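Local structure of RND efflux system, outer membrane lipoprotein, NodT family (Burkholderia mallei, 6U94) at residues L85-R90 against V170-L175. The protein probably serves as the outer membrane channel component of an RND-type efflux system. Residues are numbered along the deposited sequence; the frame is centred on the assembly and turned at random.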
loop_
_atom_site.group_PDB
_atom_site.type_symbol
_atom_site.label_atom_id
_atom_site.label_comp_id
_atom_site.label_asym_id
_atom_site.label_seq_id
_atom_site.Cartn_x
_atom_site.Cartn_y
_atom_site.Cartn_z
ATOM N N LEU A 85 -14.433 -5.285 -3.307
ATOM C CA LEU A 85 -14.341 -6.696 -3.660
ATOM C C LEU A 85 -13.156 -7.371 -2.981
ATOM O O LEU A 85 -13.278 -8.501 -2.496
ATOM C CB LEU A 85 -14.247 -6.857 -5.177
ATOM C CG LEU A 85 -15.574 -6.800 -5.938
ATOM C CD1 LEU A 85 -15.363 -7.068 -7.421
ATOM C CD2 LEU A 85 -16.568 -7.788 -5.348
ATOM N N TYR A 86 -12.004 -6.700 -2.925
ATOM C CA TYR A 86 -10.774 -7.362 -2.515
ATOM C C TYR A 86 -10.012 -6.681 -1.387
ATOM O O TYR A 86 -9.057 -7.279 -0.885
ATOM C CB TYR A 86 -9.824 -7.506 -3.716
ATOM C CG TYR A 86 -8.864 -6.348 -3.861
ATOM C CD1 TYR A 86 -9.289 -5.127 -4.372
ATOM C CD2 TYR A 86 -7.532 -6.471 -3.480
ATOM C CE1 TYR A 86 -8.415 -4.062 -4.501
ATOM C CE2 TYR A 86 -6.651 -5.414 -3.603
ATOM C CZ TYR A 86 -7.097 -4.210 -4.115
ATOM O OH TYR A 86 -6.227 -3.151 -4.245
ATOM N N ARG A 87 -10.380 -5.470 -0.972
ATOM C CA ARG A 87 -9.495 -4.732 -0.079
ATOM C C ARG A 87 -10.157 -4.295 1.224
ATOM O O ARG A 87 -9.574 -4.472 2.298
ATOM C CB ARG A 87 -8.927 -3.510 -0.802
ATOM C CG ARG A 87 -7.746 -2.878 -0.085
ATOM C CD ARG A 87 -7.010 -1.912 -0.991
ATOM N NE ARG A 87 -5.794 -1.396 -0.370
ATOM C CZ ARG A 87 -5.022 -0.457 -0.907
ATOM N NH1 ARG A 87 -5.337 0.078 -2.081
ATOM N NH2 ARG A 87 -3.932 -0.049 -0.268
ATOM N N ILE A 88 -11.361 -3.719 1.144
ATOM C CA ILE A 88 -11.977 -3.112 2.324
ATOM C C ILE A 88 -12.185 -4.150 3.421
ATOM O O ILE A 88 -11.890 -3.902 4.597
ATOM C CB ILE A 88 -13.300 -2.421 1.950
ATOM C CG1 ILE A 88 -13.092 -1.457 0.782
ATOM C CG2 ILE A 88 -13.866 -1.677 3.149
ATOM C CD1 ILE A 88 -12.137 -0.333 1.090
ATOM N N GLN A 89 -12.691 -5.327 3.054
ATOM C CA GLN A 89 -13.002 -6.346 4.047
ATOM C C GLN A 89 -11.793 -7.176 4.463
ATOM O O GLN A 89 -11.870 -7.878 5.477
ATOM C CB GLN A 89 -14.106 -7.271 3.529
ATOM C CG GLN A 89 -15.487 -6.628 3.474
ATOM C CD GLN A 89 -16.078 -6.339 4.849
ATOM O OE1 GLN A 89 -15.426 -6.526 5.878
ATOM N NE2 GLN A 89 -17.325 -5.887 4.869
ATOM N N ARG A 90 -10.690 -7.122 3.722
ATOM C CA ARG A 90 -9.465 -7.791 4.131
ATOM C C ARG A 90 -8.590 -6.916 5.020
ATOM O O ARG A 90 -7.457 -7.302 5.328
ATOM C CB ARG A 90 -8.676 -8.255 2.906
ATOM C CG ARG A 90 -9.046 -9.653 2.446
ATOM C CD ARG A 90 -8.015 -10.190 1.479
ATOM N NE ARG A 90 -8.532 -10.290 0.119
ATOM C CZ ARG A 90 -7.770 -10.493 -0.949
ATOM N NH1 ARG A 90 -6.455 -10.606 -0.814
ATOM N NH2 ARG A 90 -8.321 -10.577 -2.154
ATOM N N VAL A 170 -4.940 -0.192 -9.497
ATOM C CA VAL A 170 -4.616 -1.276 -10.420
ATOM C C VAL A 170 -3.337 -1.979 -9.983
ATOM O O VAL A 170 -3.241 -3.212 -10.030
ATOM C CB VAL A 170 -4.500 -0.739 -11.859
ATOM C CG1 VAL A 170 -3.955 -1.814 -12.787
ATOM C CG2 VAL A 170 -5.853 -0.241 -12.354
ATOM N N ALA A 171 -2.341 -1.208 -9.540
ATOM C CA ALA A 171 -1.067 -1.796 -9.136
ATOM C C ALA A 171 -1.224 -2.624 -7.866
ATOM O O ALA A 171 -0.722 -3.750 -7.782
ATOM C CB ALA A 171 -0.019 -0.702 -8.938
ATOM N N ASN A 172 -1.920 -2.080 -6.864
ATOM C CA ASN A 172 -2.087 -2.814 -5.615
ATOM C C ASN A 172 -2.930 -4.066 -5.804
ATOM O O ASN A 172 -2.754 -5.045 -5.070
ATOM C CB ASN A 172 -2.713 -1.916 -4.550
ATOM C CG ASN A 172 -2.730 -2.566 -3.177
ATOM O OD1 ASN A 172 -1.703 -2.629 -2.499
ATOM N ND2 ASN A 172 -3.894 -3.047 -2.758
ATOM N N THR A 173 -3.843 -4.059 -6.778
ATOM C CA THR A 173 -4.680 -5.231 -7.014
ATOM C C THR A 173 -3.914 -6.334 -7.736
ATOM O O THR A 173 -4.068 -7.515 -7.408
ATOM C CB THR A 173 -5.925 -4.834 -7.809
ATOM O OG1 THR A 173 -6.641 -3.829 -7.087
ATOM C CG2 THR A 173 -6.837 -6.029 -8.014
ATOM N N TYR A 174 -3.092 -5.970 -8.724
ATOM C CA TYR A 174 -2.300 -6.974 -9.427
ATOM C C TYR A 174 -1.191 -7.519 -8.536
ATOM O O TYR A 174 -0.874 -8.713 -8.591
ATOM C CB TYR A 174 -1.720 -6.380 -10.711
ATOM C CG TYR A 174 -0.843 -7.331 -11.497
ATOM C CD1 TYR A 174 -1.385 -8.428 -12.152
ATOM C CD2 TYR A 174 0.527 -7.120 -11.599
ATOM C CE1 TYR A 174 -0.588 -9.296 -12.879
ATOM C CE2 TYR A 174 1.333 -7.982 -12.322
ATOM C CZ TYR A 174 0.771 -9.068 -12.960
ATOM O OH TYR A 174 1.572 -9.926 -13.680
ATOM N N LEU A 175 -0.592 -6.662 -7.707
ATOM C CA LEU A 175 0.390 -7.139 -6.739
ATOM C C LEU A 175 -0.262 -8.057 -5.714
ATOM O O LEU A 175 0.279 -9.117 -5.381
ATOM C CB LEU A 175 1.074 -5.957 -6.055
ATOM C CG LEU A 175 2.053 -5.187 -6.943
ATOM C CD1 LEU A 175 2.646 -3.995 -6.209
ATOM C CD2 LEU A 175 3.151 -6.113 -7.440
#
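Asn172 gives an N-H from ND2 to the phenol oxygen of Tyr86, with ND2 and OH 2.8 Å apart. The N-H...O angle of 169° makes the bond nearly straight, and the acceptor lies almost in the amide plane. ND2 sits at the edge of the ring, near its plane, although the amide and ring planes are 45° apart. Thr173 takes one face: its CG2 stands 4.2 Å from the ring centroid and close to the normal, a CH-pi contact. On the opposite face lies CB of Arg87, 3.7 Å above the ring plane, so the tyrosine is sandwiched between the residue that follows it in sequence and helix 156-203. The Arg87 guanidinium stacks on the same Asn172 amide: ND2 stands 3.3 Å above its plane, over its centre, and the two flat groups are 21° apart. Arg87 NE and Asn172 ND2, 3.5 Å apart, are both donors and do not bond. Here the end of helix 72-86 meets the long helix 156-203 within the elongated helical bundle expected of outer membrane factors; Arg87 is the first residue to leave helical backbone angles. Its side chain runs extended from CG to NE, with CG anti to the backbone N, which carries the charged group across to Asn172. Further out, Glu169, one turn before Thr173, unites the polar ends: OE2 forms a salt bridge with Arg87 NH1 and a hydrogen bond with Tyr86 OH, while its backbone O holds Thr173 OG1. The other end of the Asn172 amide is fixed by a hydrogen bond that OD1 accepts from Thr446 OG1 on helix 421-454, and Asp239 and Ala242 of helix 211-247 touch Tyr86.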